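Tannase (Fusobacterium nucleatum subsp. nucleatum ATCC 25586, PDB 6YQ4) probably hydrolyses the galloyl ester bonds of gallotannins, detoxifying these plant polyphenols for the bacterium, and binds a magnesium ion. Local coordinates at residues K125-P133 and N367-D375; I321-T329 and N339-G347. All blocks are in the same frame, centred on the assembly; numbering follows the deposited sequence.

Both contacts lie away from the magnesium site and apart from each other: their centres are 42 Å apart and their nearest atoms about 24 Å. Along the chain they are nested. Interaction 1 joins 125-133, in the loop between strand 110-114 and helix 134-148 of the alpha/beta-hydrolase core, to 367-375, which leaves helix 364-368. Interaction 2, inside the loop so closed, folds 321-329 onto 339-347 around the two-stranded hairpin 328-330/335-338. Helices 340-344 and 364-368 are consecutive in the chain. A core loop is thus tied to a segment of the long region between strands 202-206 and 435-439, and interaction 2 is a local fold earlier in that region.

Interaction 1. Residues K125-P133 and N367-D375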
loop_
_atom_site.group_PDB
_atom_site.type_symbol
_atom_site.label_atom_id
_atom_site.label_comp_id
_atom_site.label_asym_id
_atom_site.label_seq_id
_atom_site.Cartn_x
_atom_site.Cartn_y
_atom_site.Cartn_z
ATOM N N LYS A 125 16.310 -2.438 -25.114
ATOM C CA LYS A 125 16.432 -3.753 -25.727
ATOM C C LYS A 125 15.220 -4.639 -25.460
ATOM O O LYS A 125 15.176 -5.773 -25.947
ATOM C CB LYS A 125 17.715 -4.436 -25.229
ATOM C CG LYS A 125 18.972 -4.017 -25.995
ATOM C CD LYS A 125 19.214 -4.894 -27.212
ATOM C CE LYS A 125 19.844 -4.090 -28.367
ATOM N NZ LYS A 125 19.977 -4.870 -29.622
ATOM N N GLY A 126 14.238 -4.142 -24.699
ATOM C CA GLY A 126 13.034 -4.891 -24.397
ATOM C C GLY A 126 13.075 -5.700 -23.124
ATOM O O GLY A 126 12.055 -6.310 -22.764
ATOM N N ASN A 127 14.215 -5.734 -22.434
ATOM C CA ASN A 127 14.293 -6.378 -21.125
ATOM C C ASN A 127 13.511 -5.597 -20.076
ATOM O O ASN A 127 13.538 -4.362 -20.040
ATOM C CB ASN A 127 15.741 -6.499 -20.675
ATOM C CG ASN A 127 16.564 -7.324 -21.613
ATOM O OD1 ASN A 127 16.305 -8.513 -21.800
ATOM N ND2 ASN A 127 17.562 -6.700 -22.225
ATOM N N TYR A 128 12.845 -6.336 -19.196
ATOM C CA TYR A 128 12.067 -5.745 -18.114
ATOM C C TYR A 128 12.972 -5.194 -17.019
ATOM O O TYR A 128 13.867 -5.890 -16.523
ATOM C CB TYR A 128 11.113 -6.786 -17.547
ATOM C CG TYR A 128 10.093 -7.267 -18.553
ATOM C CD1 TYR A 128 9.184 -6.376 -19.123
ATOM C CD2 TYR A 128 10.057 -8.602 -18.958
ATOM C CE1 TYR A 128 8.244 -6.804 -20.070
ATOM C CE2 TYR A 128 9.120 -9.053 -19.888
ATOM C CZ TYR A 128 8.219 -8.141 -20.444
ATOM O OH TYR A 128 7.275 -8.553 -21.343
ATOM N N ILE A 129 12.714 -3.945 -16.630
ATOM C CA ILE A 129 13.525 -3.210 -15.669
ATOM C C ILE A 129 12.726 -2.740 -14.467
ATOM O O ILE A 129 13.263 -2.010 -13.624
ATOM C CB ILE A 129 14.217 -2.009 -16.343
ATOM C CG1 ILE A 129 13.156 -1.069 -16.910
ATOM C CG2 ILE A 129 15.157 -2.483 -17.427
ATOM C CD1 ILE A 129 13.688 0.246 -17.380
ATOM N N GLY A 130 11.458 -3.126 -14.359
ATOM C CA GLY A 130 10.636 -2.655 -13.262
ATOM C C GLY A 130 9.854 -3.758 -12.582
ATOM O O GLY A 130 8.835 -3.505 -11.927
ATOM N N LYS A 131 10.307 -4.993 -12.760
ATOM C CA LYS A 131 9.788 -6.083 -11.967
ATOM C C LYS A 131 10.374 -6.008 -10.565
ATOM O O LYS A 131 11.377 -5.331 -10.314
ATOM C CB LYS A 131 10.118 -7.432 -12.600
ATOM C CG LYS A 131 9.790 -7.541 -14.075
ATOM C CD LYS A 131 8.309 -7.357 -14.306
ATOM C CE LYS A 131 7.874 -8.128 -15.530
ATOM N NZ LYS A 131 6.402 -8.150 -15.652
ATOM N N ALA A 132 9.732 -6.726 -9.652
ATOM C CA ALA A 132 10.142 -6.733 -8.254
ATOM C C ALA A 132 11.634 -7.042 -8.143
ATOM O O ALA A 132 12.132 -7.942 -8.825
ATOM C CB ALA A 132 9.323 -7.773 -7.490
ATOM N N PRO A 133 12.380 -6.342 -7.287
ATOM C CA PRO A 133 11.998 -5.337 -6.288
ATOM C C PRO A 133 12.284 -3.873 -6.677
ATOM O O PRO A 133 12.554 -3.071 -5.794
ATOM C CB PRO A 133 12.854 -5.749 -5.096
ATOM C CG PRO A 133 14.164 -6.218 -5.777
ATOM C CD PRO A 133 13.771 -6.801 -7.099
ATOM N N ASN A 367 2.383 -10.412 -12.778
ATOM C CA ASN A 367 3.218 -9.570 -13.620
ATOM C C ASN A 367 4.316 -8.873 -12.821
ATOM O O ASN A 367 5.397 -8.633 -13.368
ATOM C CB ASN A 367 2.341 -8.550 -14.342
ATOM C CG ASN A 367 3.073 -7.833 -15.430
ATOM O OD1 ASN A 367 3.604 -6.757 -15.215
ATOM N ND2 ASN A 367 3.142 -8.443 -16.603
ATOM N N LEU A 368 4.065 -8.540 -11.535
ATOM C CA LEU A 368 5.107 -7.930 -10.696
ATOM C C LEU A 368 6.288 -8.873 -10.486
ATOM O O LEU A 368 7.435 -8.413 -10.414
ATOM C CB LEU A 368 4.534 -7.491 -9.332
ATOM C CG LEU A 368 5.468 -7.214 -8.121
ATOM C CD1 LEU A 368 6.304 -5.972 -8.358
ATOM C CD2 LEU A 368 4.699 -7.105 -6.745
ATOM N N PHE A 369 6.038 -10.184 -10.420
ATOM C CA PHE A 369 7.063 -11.175 -10.116
ATOM C C PHE A 369 7.672 -11.819 -11.360
ATOM O O PHE A 369 8.371 -12.827 -11.236
ATOM C CB PHE A 369 6.499 -12.259 -9.183
ATOM C CG PHE A 369 6.343 -11.791 -7.749
ATOM C CD1 PHE A 369 7.441 -11.367 -7.026
ATOM C CD2 PHE A 369 5.098 -11.715 -7.162
ATOM C CE1 PHE A 369 7.305 -10.903 -5.749
ATOM C CE2 PHE A 369 4.949 -11.278 -5.866
ATOM C CZ PHE A 369 6.056 -10.860 -5.157
ATOM N N GLY A 370 7.442 -11.264 -12.546
ATOM C CA GLY A 370 8.326 -11.582 -13.657
ATOM C C GLY A 370 9.745 -11.107 -13.385
ATOM O O GLY A 370 10.012 -10.557 -12.308
ATOM N N ASP A 371 10.666 -11.327 -14.315
ATOM C CA ASP A 371 12.022 -10.807 -14.178
ATOM C C ASP A 371 12.472 -10.268 -15.537
ATOM O O ASP A 371 11.657 -10.041 -16.440
ATOM C CB ASP A 371 12.952 -11.881 -13.579
ATOM C CG ASP A 371 13.086 -13.125 -14.459
ATOM O OD1 ASP A 371 12.676 -13.081 -15.637
ATOM O OD2 ASP A 371 13.607 -14.162 -13.969
ATOM N N LYS A 372 13.788 -10.059 -15.693
ATOM C CA LYS A 372 14.318 -9.359 -16.866
ATOM C C LYS A 372 13.848 -9.990 -18.163
ATOM O O LYS A 372 13.715 -9.299 -19.177
ATOM C CB LYS A 372 15.854 -9.328 -16.829
ATOM C CG LYS A 372 16.439 -8.856 -15.481
ATOM C CD LYS A 372 17.952 -8.605 -15.562
ATOM C CE LYS A 372 18.473 -7.796 -14.360
ATOM N NZ LYS A 372 19.899 -7.364 -14.548
ATOM N N LYS A 373 13.564 -11.290 -18.137
ATOM C CA LYS A 373 13.218 -12.027 -19.332
ATOM C C LYS A 373 11.893 -12.765 -19.235
ATOM O O LYS A 373 11.544 -13.531 -20.141
ATOM C CB LYS A 373 14.319 -13.017 -19.674
ATOM C CG LYS A 373 14.230 -13.300 -21.167
ATOM C CD LYS A 373 15.526 -13.900 -21.571
ATOM C CE LYS A 373 15.427 -15.352 -21.953
ATOM N NZ LYS A 373 16.748 -15.741 -21.475
ATOM N N SER A 374 11.133 -12.551 -18.179
ATOM C CA SER A 374 9.883 -13.266 -17.984
ATOM C C SER A 374 8.856 -12.229 -17.594
ATOM O O SER A 374 9.118 -11.430 -16.697
ATOM C CB SER A 374 10.002 -14.334 -16.879
ATOM O OG SER A 374 10.640 -15.513 -17.339
ATOM N N ASP A 375 7.700 -12.232 -18.258
ATOM C CA ASP A 375 6.719 -11.188 -17.990
ATOM C C ASP A 375 5.899 -11.464 -16.723
ATOM O O ASP A 375 5.459 -10.513 -16.066
ATOM C CB ASP A 375 5.796 -11.015 -19.196
ATOM C CG ASP A 375 4.981 -9.742 -19.125
ATOM O OD1 ASP A 375 5.563 -8.700 -18.783
ATOM O OD2 ASP A 375 3.760 -9.787 -19.384
HETATM O O HOH W 1 11.863 -10.057 -10.064
#
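At the edge of the Tyr-128 ring lies Asp-371 O, 3.3 Å from CD2, while Lys-131 CE sits over one face, offset toward the rim. The Asp-375 carboxylate crosses the ring obliquely, their planes 29° apart, and its OD2 is engaged by Arg-236 in a salt bridge. The Phe-369 ring carries Leu-368 CD2 above one face and meets Ala-132 CB obliquely.

Lys-131 is the centre of the contact. Its chain bends at chi2 (-62°), and a long, flexible amine suits a place where acceptors from the helix end and from the residue after the turn converge. NZ donates to the carbonyls Asn-367 O at 2.5 Å and Asp-375 O at 2.6 Å, and makes a longer salt bridge to Asp-375 OD1, met from above the carboxylate plane. The bond to Asn-367 OD1 is weak; that oxygen also accepts from Arg-119. Several acceptors thus surround one buried ammonium group, and the carboxylate would offset part of its charge.

The opposing segment leaves helix 364-368 at Phe-369 and then makes a type I turn, Asp-371 to Ser-374, with Asp-371 OD1 forming an Asx turn to Lys-373 N and OD2 a salt bridge with Lys-377. Gly-370 suits its place because a side chain there would collide with Lys-131 CE and Ser-374 O.

Backbone bonds join the two segments at two points: Tyr-128 N to Lys-372 O, 3.1 Å, and the nearly straight Ala-132 N to Leu-368 O, 3.0 Å. The small methyl of Ala-132 fits against Leu-368 CD1, 3.6 Å away, and a water lies between Ala-132 O and Gly-370 O.

Interaction 2. Residues I321-T329 and N339-G347; sequences ISQFKKAFT and NLDVYTHIG
Aromatic and aliphatic side chains make most of this contact. The Phe-324 ring lies obliquely to that of Tyr-343, centroids 5.2 Å apart and planes at 39°, with Phe-324 CD2 3.4 Å from Tyr-343 CE1. Ile-346 reaches the same Phe-324 ring with both branches: CG2 touches CE2 at 3.4 Å, and CD1 comes against CD2. A beta-branched residue suits this place because its two arms can spread along one ring. Tyr-343 CD1 also meets Phe-328 CE1. With CG anti to the backbone N (chi1 177°), the Tyr-343 ring swings out toward the two phenylalanines, while its hydroxyl bonds to Ala-442 O. Phe-324 and Trp-472 meet edge-to-face, extending the aromatic cluster.

Among the smaller groups, Ala-327 sits where the backbones come nearest. Its methyl is 3.7 Å from Val-342 CG1 and also touches Tyr-343 CB, a closeness that suits alanine. The aliphatic part of Lys-326 crosses Val-342 at about a right angle through CG.

One polar bond joins the segments: Asn-339 N donates to Ala-327 O at 2.8 Å, with an N-H...O angle of 166°. Asn-339 is the N-cap residue of helix 340-344, and the bond holds the chain just before that helix against Ala-327, next to the hairpin 328-330/335-338.

The chemistry implies that adhesion here is mainly apolar, with a single, nearly straight backbone bond adding a directional link beside the helix start.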
loop_
_atom_site.group_PDB
_atom_site.type_symbol
_atom_site.label_atom_id
_atom_site.label_comp_id
_atom_site.label_asym_id
_atom_site.label_seq_id
_atom_site.Cartn_x
_atom_site.Cartn_y
_atom_site.Cartn_z
ATOM N N ILE A 321 -26.440 2.127 7.640
ATOM C CA ILE A 321 -25.948 0.759 7.753
ATOM C C ILE A 321 -26.949 -0.243 7.218
ATOM O O ILE A 321 -26.598 -1.422 7.056
ATOM C CB ILE A 321 -25.558 0.405 9.207
ATOM C CG1 ILE A 321 -26.798 0.280 10.099
ATOM C CG2 ILE A 321 -24.569 1.426 9.778
ATOM C CD1 ILE A 321 -26.499 -0.323 11.449
ATOM N N SER A 322 -28.169 0.203 6.912
ATOM C CA SER A 322 -29.316 -0.557 6.416
ATOM C C SER A 322 -28.989 -1.848 5.661
ATOM O O SER A 322 -29.362 -2.943 6.101
ATOM C CB SER A 322 -30.150 0.377 5.533
ATOM O OG SER A 322 -30.795 -0.309 4.484
ATOM N N GLN A 323 -28.295 -1.728 4.528
ATOM C CA GLN A 323 -27.952 -2.885 3.709
ATOM C C GLN A 323 -27.276 -4.007 4.482
ATOM O O GLN A 323 -27.312 -5.152 4.032
ATOM C CB GLN A 323 -27.038 -2.447 2.565
ATOM C CG GLN A 323 -27.304 -1.028 2.089
ATOM C CD GLN A 323 -26.125 -0.424 1.344
ATOM O OE1 GLN A 323 -25.276 -1.145 0.809
ATOM N NE2 GLN A 323 -26.065 0.906 1.308
ATOM N N PHE A 324 -26.668 -3.726 5.632
ATOM C CA PHE A 324 -25.882 -4.728 6.342
ATOM C C PHE A 324 -26.448 -5.122 7.698
ATOM O O PHE A 324 -25.828 -5.936 8.393
ATOM C CB PHE A 324 -24.443 -4.229 6.503
ATOM C CG PHE A 324 -23.722 -4.075 5.194
ATOM C CD1 PHE A 324 -23.899 -2.933 4.416
ATOM C CD2 PHE A 324 -22.888 -5.083 4.722
ATOM C CE1 PHE A 324 -23.242 -2.790 3.188
ATOM C CE2 PHE A 324 -22.227 -4.950 3.504
ATOM C CZ PHE A 324 -22.412 -3.801 2.735
ATOM N N LYS A 325 -27.620 -4.604 8.080
ATOM C CA LYS A 325 -28.194 -4.931 9.381
ATOM C C LYS A 325 -28.468 -6.426 9.567
ATOM O O LYS A 325 -28.501 -6.895 10.705
ATOM C CB LYS A 325 -29.485 -4.140 9.594
ATOM C CG LYS A 325 -29.344 -2.638 9.352
ATOM C CD LYS A 325 -30.686 -1.896 9.515
ATOM C CE LYS A 325 -30.577 -0.671 10.447
ATOM N NZ LYS A 325 -31.901 -0.052 10.788
ATOM N N LYS A 326 -28.639 -7.200 8.494
ATOM C CA LYS A 326 -28.926 -8.624 8.673
ATOM C C LYS A 326 -27.764 -9.383 9.320
ATOM O O LYS A 326 -27.980 -10.456 9.893
ATOM C CB LYS A 326 -29.302 -9.265 7.331
ATOM C CG LYS A 326 -28.126 -9.573 6.405
ATOM C CD LYS A 326 -28.578 -10.103 5.033
ATOM C CE LYS A 326 -29.513 -11.298 5.152
ATOM N NZ LYS A 326 -29.841 -11.939 3.838
ATOM N N ALA A 327 -26.551 -8.851 9.261
ATOM C CA ALA A 327 -25.410 -9.453 9.935
ATOM C C ALA A 327 -25.168 -8.887 11.336
ATOM O O ALA A 327 -24.215 -9.309 12.008
ATOM C CB ALA A 327 -24.142 -9.265 9.081
ATOM N N PHE A 328 -25.995 -7.948 11.794
ATOM C CA PHE A 328 -25.706 -7.170 12.990
ATOM C C PHE A 328 -26.667 -7.529 14.118
ATOM O O PHE A 328 -27.864 -7.748 13.886
ATOM C CB PHE A 328 -25.815 -5.670 12.702
ATOM C CG PHE A 328 -24.731 -5.137 11.814
ATOM C CD1 PHE A 328 -23.613 -5.897 11.518
ATOM C CD2 PHE A 328 -24.828 -3.864 11.282
ATOM C CE1 PHE A 328 -22.607 -5.400 10.707
ATOM C CE2 PHE A 328 -23.825 -3.360 10.456
ATOM C CZ PHE A 328 -22.714 -4.129 10.173
ATOM N N THR A 329 -26.146 -7.572 15.339
ATOM C CA THR A 329 -26.982 -7.548 16.537
ATOM C C THR A 329 -27.003 -6.121 17.062
ATOM O O THR A 329 -25.974 -5.601 17.515
ATOM C CB THR A 329 -26.493 -8.500 17.621
ATOM O OG1 THR A 329 -26.419 -9.830 17.101
ATOM C CG2 THR A 329 -27.486 -8.485 18.778
ATOM N N ASN A 339 -22.018 -10.878 12.882
ATOM C CA ASN A 339 -21.783 -12.225 12.358
ATOM C C ASN A 339 -20.954 -12.078 11.084
ATOM O O ASN A 339 -21.485 -11.841 9.994
ATOM C CB ASN A 339 -23.099 -12.951 12.117
ATOM C CG ASN A 339 -22.892 -14.386 11.665
ATOM O OD1 ASN A 339 -21.831 -14.729 11.133
ATOM N ND2 ASN A 339 -23.905 -15.237 11.872
ATOM N N LEU A 340 -19.628 -12.231 11.226
ATOM C CA LEU A 340 -18.713 -11.885 10.136
ATOM C C LEU A 340 -19.011 -12.672 8.860
ATOM O O LEU A 340 -18.927 -12.120 7.756
ATOM C CB LEU A 340 -17.264 -12.107 10.555
ATOM C CG LEU A 340 -16.287 -11.571 9.501
ATOM C CD1 LEU A 340 -16.169 -10.023 9.547
ATOM C CD2 LEU A 340 -14.918 -12.255 9.599
ATOM N N ASP A 341 -19.361 -13.952 8.987
ATOM C CA ASP A 341 -19.694 -14.750 7.807
ATOM C C ASP A 341 -20.822 -14.101 7.016
ATOM O O ASP A 341 -20.695 -13.864 5.808
ATOM C CB ASP A 341 -20.089 -16.170 8.219
ATOM C CG ASP A 341 -18.892 -17.041 8.575
ATOM O OD1 ASP A 341 -17.724 -16.592 8.401
ATOM O OD2 ASP A 341 -19.133 -18.179 9.042
ATOM N N VAL A 342 -21.938 -13.803 7.687
ATOM C CA VAL A 342 -23.061 -13.156 7.017
ATOM C C VAL A 342 -22.618 -11.838 6.390
ATOM O O VAL A 342 -23.020 -11.501 5.265
ATOM C CB VAL A 342 -24.226 -12.952 8.005
ATOM C CG1 VAL A 342 -25.412 -12.262 7.310
ATOM C CG2 VAL A 342 -24.642 -14.280 8.628
ATOM N N TYR A 343 -21.764 -11.087 7.098
ATOM C CA TYR A 343 -21.363 -9.766 6.628
ATOM C C TYR A 343 -20.630 -9.848 5.292
ATOM O O TYR A 343 -20.787 -8.974 4.435
ATOM C CB TYR A 343 -20.482 -9.072 7.682
ATOM C CG TYR A 343 -19.961 -7.713 7.236
ATOM C CD1 TYR A 343 -20.766 -6.577 7.315
ATOM C CD2 TYR A 343 -18.677 -7.572 6.704
ATOM C CE1 TYR A 343 -20.296 -5.335 6.902
ATOM C CE2 TYR A 343 -18.201 -6.333 6.275
ATOM C CZ TYR A 343 -19.016 -5.221 6.377
ATOM O OH TYR A 343 -18.549 -3.977 5.995
ATOM N N THR A 344 -19.814 -10.885 5.105
ATOM C CA THR A 344 -18.980 -10.993 3.915
ATOM C C THR A 344 -19.726 -11.548 2.708
ATOM O O THR A 344 -19.197 -11.472 1.592
ATOM C CB THR A 344 -17.758 -11.863 4.217
ATOM O OG1 THR A 344 -18.181 -13.049 4.899
ATOM C CG2 THR A 344 -16.802 -11.110 5.111
ATOM N N HIS A 345 -20.932 -12.096 2.900
ATOM C CA HIS A 345 -21.731 -12.652 1.822
ATOM C C HIS A 345 -22.760 -11.667 1.286
ATOM O O HIS A 345 -23.690 -12.074 0.583
ATOM C CB HIS A 345 -22.424 -13.926 2.301
ATOM C CG HIS A 345 -21.529 -15.121 2.303
ATOM N ND1 HIS A 345 -20.274 -15.104 2.879
ATOM C CD2 HIS A 345 -21.690 -16.357 1.779
ATOM C CE1 HIS A 345 -19.706 -16.284 2.716
ATOM N NE2 HIS A 345 -20.545 -17.064 2.055
ATOM N N ILE A 346 -22.627 -10.388 1.619
ATOM C CA ILE A 346 -23.714 -9.455 1.375
ATOM C C ILE A 346 -23.560 -8.884 -0.030
ATOM O O ILE A 346 -24.454 -9.046 -0.872
ATOM C CB ILE A 346 -23.774 -8.385 2.486
ATOM C CG1 ILE A 346 -24.539 -8.972 3.689
ATOM C CG2 ILE A 346 -24.438 -7.097 1.996
ATOM C CD1 ILE A 346 -24.869 -7.982 4.791
ATOM N N GLY A 347 -22.430 -8.265 -0.334
ATOM C CA GLY A 347 -22.213 -7.865 -1.707
ATOM C C GLY A 347 -21.886 -9.064 -2.587
ATOM O O GLY A 347 -21.821 -10.212 -2.146
#